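Local coordinates for ribulose-1,5-bisphosphate carboxylase/oxygenase large subunit (Rhodopseudomonas palustris, PDB 3QFW), which is a Rubisco-like protein of the ribulose-bisphosphate carboxylase family, probably binding magnesium, whose own reaction probably differs from the carbon fixation of true Rubisco, at residues B[153-167]-B[190-204]. Residues are numbered along the deposited sequence; the frame is centred on the assembly and turned at random.
Sequences HQLALGGVDLIKDDH and EANAARGGRTLYAPN
Asp-165 and Tyr-201 show how two neighbouring parallel strands can be tied by side chains as well as by backbone. With CG of Tyr-201 anti to its nitrogen (chi1 173°), the ring runs along strand 162-165 and brings OH to 2.7 Å from Asp-165 OD1, donating on the syn side, but well out of the plane, of a carboxylate turned 69° from the ring plane. The other oxygen, OD2, takes the backbone N of Asn-204 at 2.9 Å from above the carboxylate plane and also pairs with Arg-180 of helix 177-195, so both ends of the buried acid are engaged. Between the strands, the backbone bond from Ile-163 N to Leu-200 O is short, 2.7 Å, and nearly straight. On the face bearing Leu-162, Leu-200 and Ala-202, Leu-162 lays CD1 against Leu-200 CB at 3.6 Å. Just before strand 200-202, Thr-199 OG1 donates to Val-160 O at 2.5 Å, while CG2 touches Ile-163 CD1 and Ala-156 CB. Outward, the helices pack closely at one point, where the methyls of Ala-156 and Ala-191 meet at 3.5 Å. Beyond them the contact thins toward solvent: the exposed Arg-195 lays one guanidinium face over Gly-159 CA (3.5 Å from CZ), at the glycine of a Schellman turn, and Glu-190 merely brushes the edge of the His-153 ring with CB. Parallel strands inside, helices outside, and helix 177-195 making the crossover from strand 162-165 to strand 200-202 define a beta-alpha-beta unit of the TIM-barrel catalytic domain of the Rubisco family.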
loop_
_atom_site.group_PDB
_atom_site.type_symbol
_atom_site.label_atom_id
_atom_site.label_comp_id
_atom_site.label_asym_id
_atom_site.label_seq_id
_atom_site.Cartn_x
_atom_site.Cartn_y
_atom_site.Cartn_z
ATOM N N HIS B 153 22.237 5.884 -23.040
ATOM C CA HIS B 153 23.077 5.501 -24.170
ATOM C C HIS B 153 24.467 5.099 -23.678
ATOM O O HIS B 153 25.023 4.075 -24.093
ATOM C CB HIS B 153 23.158 6.651 -25.177
ATOM C CG HIS B 153 23.828 6.285 -26.470
ATOM N ND1 HIS B 153 23.185 5.594 -27.475
ATOM C CD2 HIS B 153 25.082 6.527 -26.922
ATOM C CE1 HIS B 153 24.013 5.426 -28.493
ATOM N NE2 HIS B 153 25.171 5.980 -28.179
ATOM N N GLN B 154 25.025 5.908 -22.783
ATOM C CA GLN B 154 26.340 5.619 -22.234
ATOM C C GLN B 154 26.325 4.321 -21.427
ATOM O O GLN B 154 27.230 3.510 -21.540
ATOM C CB GLN B 154 26.858 6.795 -21.408
ATOM C CG GLN B 154 27.053 8.057 -22.237
ATOM C CD GLN B 154 27.123 9.319 -21.395
ATOM O OE1 GLN B 154 28.103 9.560 -20.690
ATOM N NE2 GLN B 154 26.075 10.133 -21.468
ATOM N N LEU B 155 25.280 4.109 -20.632
ATOM C CA LEU B 155 25.175 2.875 -19.859
ATOM C C LEU B 155 25.083 1.649 -20.775
ATOM O O LEU B 155 25.814 0.670 -20.605
ATOM C CB LEU B 155 23.970 2.941 -18.910
ATOM C CG LEU B 155 24.084 4.064 -17.877
ATOM C CD1 LEU B 155 22.735 4.333 -17.190
ATOM C CD2 LEU B 155 25.173 3.748 -16.861
ATOM N N ALA B 156 24.187 1.714 -21.754
ATOM C CA ALA B 156 23.962 0.593 -22.663
ATOM C C ALA B 156 25.218 0.301 -23.485
ATOM O O ALA B 156 25.532 -0.855 -23.777
ATOM C CB ALA B 156 22.767 0.883 -23.570
ATOM N N LEU B 157 25.950 1.352 -23.828
ATOM C CA LEU B 157 27.220 1.194 -24.529
ATOM C C LEU B 157 28.204 0.359 -23.713
ATOM O O LEU B 157 29.040 -0.340 -24.274
ATOM C CB LEU B 157 27.830 2.558 -24.878
ATOM C CG LEU B 157 27.534 3.092 -26.285
ATOM C CD1 LEU B 157 28.305 4.381 -26.550
ATOM C CD2 LEU B 157 27.889 2.042 -27.332
ATOM N N GLY B 158 28.083 0.427 -22.389
ATOM C CA GLY B 158 28.963 -0.297 -21.489
ATOM C C GLY B 158 28.603 -1.754 -21.274
ATOM O O GLY B 158 29.342 -2.497 -20.623
ATOM N N GLY B 159 27.473 -2.178 -21.826
ATOM C CA GLY B 159 27.075 -3.575 -21.751
ATOM C C GLY B 159 26.163 -3.934 -20.581
ATOM O O GLY B 159 25.918 -5.109 -20.307
ATOM N N VAL B 160 25.659 -2.922 -19.889
ATOM C CA VAL B 160 24.697 -3.135 -18.803
ATOM C C VAL B 160 23.463 -3.862 -19.339
ATOM O O VAL B 160 22.924 -3.483 -20.377
ATOM C CB VAL B 160 24.275 -1.793 -18.184
ATOM C CG1 VAL B 160 23.230 -1.994 -17.076
ATOM C CG2 VAL B 160 25.489 -1.065 -17.645
ATOM N N ASP B 161 23.010 -4.898 -18.638
ATOM C CA ASP B 161 21.850 -5.670 -19.090
ATOM C C ASP B 161 20.491 -4.945 -19.002
ATOM O O ASP B 161 19.663 -5.054 -19.917
ATOM C CB ASP B 161 21.777 -7.003 -18.345
ATOM C CG ASP B 161 23.028 -7.833 -18.526
ATOM O OD1 ASP B 161 23.279 -8.278 -19.668
ATOM O OD2 ASP B 161 23.754 -8.045 -17.527
ATOM N N LEU B 162 20.250 -4.217 -17.910
ATOM C CA LEU B 162 18.961 -3.539 -17.746
ATOM C C LEU B 162 19.102 -2.117 -17.214
ATOM O O LEU B 162 19.805 -1.857 -16.237
ATOM C CB LEU B 162 17.983 -4.365 -16.887
ATOM C CG LEU B 162 16.555 -3.832 -16.650
ATOM C CD1 LEU B 162 16.004 -3.106 -17.867
ATOM C CD2 LEU B 162 15.587 -4.945 -16.229
ATOM N N ILE B 163 18.445 -1.203 -17.911
ATOM C CA ILE B 163 18.395 0.191 -17.531
ATOM C C ILE B 163 16.974 0.484 -17.081
ATOM O O ILE B 163 16.016 0.251 -17.816
ATOM C CB ILE B 163 18.784 1.090 -18.704
ATOM C CG1 ILE B 163 20.219 0.750 -19.148
ATOM C CG2 ILE B 163 18.631 2.562 -18.327
ATOM C CD1 ILE B 163 20.726 1.583 -20.280
ATOM N N LYS B 164 16.851 0.957 -15.850
ATOM C CA LYS B 164 15.547 1.244 -15.275
ATOM C C LYS B 164 15.443 2.729 -14.978
ATOM O O LYS B 164 16.448 3.389 -14.715
ATOM C CB LYS B 164 15.361 0.450 -13.977
ATOM C CG LYS B 164 16.333 0.869 -12.871
ATOM C CD LYS B 164 16.235 -0.014 -11.633
ATOM C CE LYS B 164 15.029 0.307 -10.766
ATOM N NZ LYS B 164 15.006 1.716 -10.212
ATOM N N ASP B 165 14.219 3.249 -15.010
ATOM C CA ASP B 165 13.951 4.585 -14.506
ATOM C C ASP B 165 14.251 4.634 -13.017
ATOM O O ASP B 165 14.103 3.643 -12.302
ATOM C CB ASP B 165 12.479 4.943 -14.692
ATOM C CG ASP B 165 12.179 5.540 -16.050
ATOM O OD1 ASP B 165 13.131 5.823 -16.809
ATOM O OD2 ASP B 165 10.979 5.734 -16.349
ATOM N N ASP B 166 14.693 5.790 -12.552
ATOM C CA ASP B 166 14.544 6.115 -11.148
ATOM C C ASP B 166 13.089 5.766 -10.813
ATOM O O ASP B 166 12.185 5.983 -11.626
ATOM C CB ASP B 166 14.814 7.604 -10.938
ATOM C CG ASP B 166 14.669 8.034 -9.494
ATOM O OD1 ASP B 166 13.672 7.673 -8.847
ATOM O OD2 ASP B 166 15.564 8.738 -8.999
ATOM N N HIS B 167 12.862 5.181 -9.645
ATOM C CA HIS B 167 11.502 4.807 -9.268
ATOM C C HIS B 167 10.677 6.066 -9.024
ATOM O O HIS B 167 9.448 6.018 -8.978
ATOM C CB HIS B 167 11.501 3.971 -7.997
ATOM C CG HIS B 167 11.580 4.788 -6.752
ATOM N ND1 HIS B 167 10.458 5.182 -6.049
ATOM C CD2 HIS B 167 12.639 5.320 -6.101
ATOM C CE1 HIS B 167 10.827 5.911 -5.012
ATOM N NE2 HIS B 167 12.146 6.006 -5.018
ATOM N N GLU B 190 19.900 2.320 -30.195
ATOM C CA GLU B 190 21.062 2.766 -30.944
ATOM C C GLU B 190 22.333 2.164 -30.363
ATOM O O GLU B 190 23.174 1.643 -31.090
ATOM C CB GLU B 190 21.124 4.295 -30.971
ATOM C CG GLU B 190 19.875 4.915 -31.578
ATOM C CD GLU B 190 19.930 6.431 -31.661
ATOM O OE1 GLU B 190 19.225 6.992 -32.522
ATOM O OE2 GLU B 190 20.674 7.059 -30.876
ATOM N N ALA B 191 22.456 2.227 -29.043
ATOM C CA ALA B 191 23.575 1.627 -28.344
ATOM C C ALA B 191 23.666 0.126 -28.635
ATOM O O ALA B 191 24.746 -0.384 -28.921
ATOM C CB ALA B 191 23.457 1.877 -26.848
ATOM N N ASN B 192 22.532 -0.569 -28.556
ATOM C CA ASN B 192 22.483 -1.993 -28.874
ATOM C C ASN B 192 23.019 -2.275 -30.277
ATOM O O ASN B 192 23.779 -3.217 -30.482
ATOM C CB ASN B 192 21.060 -2.552 -28.751
ATOM C CG ASN B 192 20.645 -2.796 -27.303
ATOM O OD1 ASN B 192 21.477 -2.793 -26.396
ATOM N ND2 ASN B 192 19.358 -3.020 -27.088
ATOM N N ALA B 193 22.603 -1.459 -31.240
ATOM C CA ALA B 193 23.001 -1.667 -32.628
ATOM C C ALA B 193 24.510 -1.515 -32.799
ATOM O O ALA B 193 25.153 -2.342 -33.430
ATOM C CB ALA B 193 22.259 -0.708 -33.545
ATOM N N ALA B 194 25.068 -0.460 -32.218
ATOM C CA ALA B 194 26.490 -0.162 -32.361
ATOM C C ALA B 194 27.389 -1.218 -31.719
ATOM O O ALA B 194 28.472 -1.523 -32.227
ATOM C CB ALA B 194 26.800 1.221 -31.778
ATOM N N ARG B 195 26.932 -1.779 -30.606
ATOM C CA ARG B 195 27.770 -2.658 -29.803
ATOM C C ARG B 195 27.392 -4.125 -29.979
ATOM O O ARG B 195 28.072 -5.010 -29.466
ATOM C CB ARG B 195 27.672 -2.264 -28.323
ATOM C CG ARG B 195 28.633 -3.011 -27.405
ATOM C CD ARG B 195 28.185 -2.944 -25.940
ATOM N NE ARG B 195 27.962 -4.274 -25.380
ATOM C CZ ARG B 195 26.763 -4.763 -25.079
ATOM N NH1 ARG B 195 25.679 -4.017 -25.262
ATOM N NH2 ARG B 195 26.647 -5.984 -24.574
ATOM N N GLY B 196 26.306 -4.380 -30.702
ATOM C CA GLY B 196 25.755 -5.723 -30.789
ATOM C C GLY B 196 25.153 -6.156 -29.458
ATOM O O GLY B 196 25.240 -7.320 -29.076
ATOM N N GLY B 197 24.538 -5.209 -28.756
ATOM C CA GLY B 197 24.019 -5.457 -27.419
ATOM C C GLY B 197 22.553 -5.844 -27.346
ATOM O O GLY B 197 21.820 -5.760 -28.332
ATOM N N ARG B 198 22.126 -6.276 -26.163
ATOM C CA ARG B 198 20.740 -6.673 -25.946
ATOM C C ARG B 198 20.236 -6.057 -24.627
ATOM O O ARG B 198 19.488 -6.681 -23.871
ATOM C CB ARG B 198 20.595 -8.209 -25.954
ATOM C CG ARG B 198 21.056 -8.898 -27.258
ATOM C CD ARG B 198 20.716 -10.412 -27.290
ATOM N NE ARG B 198 19.271 -10.637 -27.212
ATOM C CZ ARG B 198 18.592 -11.563 -27.887
ATOM N NH1 ARG B 198 19.210 -12.403 -28.713
ATOM N NH2 ARG B 198 17.270 -11.645 -27.733
ATOM N N THR B 199 20.674 -4.825 -24.366
ATOM C CA THR B 199 20.315 -4.089 -23.162
ATOM C C THR B 199 18.823 -3.768 -23.136
ATOM O O THR B 199 18.262 -3.323 -24.141
ATOM C CB THR B 199 21.080 -2.752 -23.071
ATOM O OG1 THR B 199 22.464 -2.993 -22.807
ATOM C CG2 THR B 199 20.497 -1.879 -21.949
ATOM N N LEU B 200 18.187 -3.986 -21.986
ATOM C CA LEU B 200 16.759 -3.685 -21.811
ATOM C C LEU B 200 16.520 -2.357 -21.091
ATOM O O LEU B 200 17.314 -1.943 -20.245
ATOM C CB LEU B 200 16.071 -4.796 -21.014
ATOM C CG LEU B 200 15.996 -6.205 -21.599
ATOM C CD1 LEU B 200 15.720 -7.201 -20.489
ATOM C CD2 LEU B 200 14.919 -6.293 -22.669
ATOM N N TYR B 201 15.412 -1.701 -21.422
ATOM C CA TYR B 201 14.979 -0.502 -20.696
ATOM C C TYR B 201 13.637 -0.707 -19.992
ATOM O O TYR B 201 12.660 -1.146 -20.604
ATOM C CB TYR B 201 14.921 0.700 -21.638
ATOM C CG TYR B 201 14.321 1.952 -21.035
ATOM C CD1 TYR B 201 14.758 2.444 -19.808
ATOM C CD2 TYR B 201 13.333 2.662 -21.709
ATOM C CE1 TYR B 201 14.195 3.606 -19.258
ATOM C CE2 TYR B 201 12.787 3.815 -21.174
ATOM C CZ TYR B 201 13.222 4.285 -19.956
ATOM O OH TYR B 201 12.664 5.447 -19.435
ATOM N N ALA B 202 13.598 -0.380 -18.703
ATOM C CA ALA B 202 12.390 -0.536 -17.897
ATOM C C ALA B 202 11.889 0.820 -17.369
ATOM O O ALA B 202 12.324 1.283 -16.322
ATOM C CB ALA B 202 12.656 -1.492 -16.741
ATOM N N PRO B 203 11.010 1.484 -18.128
ATOM C CA PRO B 203 10.417 2.747 -17.663
ATOM C C PRO B 203 9.395 2.526 -16.543
ATOM O O PRO B 203 8.749 1.475 -16.486
ATOM C CB PRO B 203 9.722 3.290 -18.914
ATOM C CG PRO B 203 9.488 2.085 -19.762
ATOM C CD PRO B 203 10.655 1.187 -19.523
ATOM N N ASN B 204 9.260 3.505 -15.655
ATOM C CA ASN B 204 8.362 3.356 -14.519
ATOM C C ASN B 204 6.944 3.773 -14.867
ATOM O O ASN B 204 6.692 4.948 -15.145
ATOM C CB ASN B 204 8.861 4.152 -13.309
ATOM C CG ASN B 204 7.979 3.954 -12.088
ATOM O OD1 ASN B 204 7.826 2.833 -11.602
ATOM N ND2 ASN B 204 7.384 5.045 -11.590
#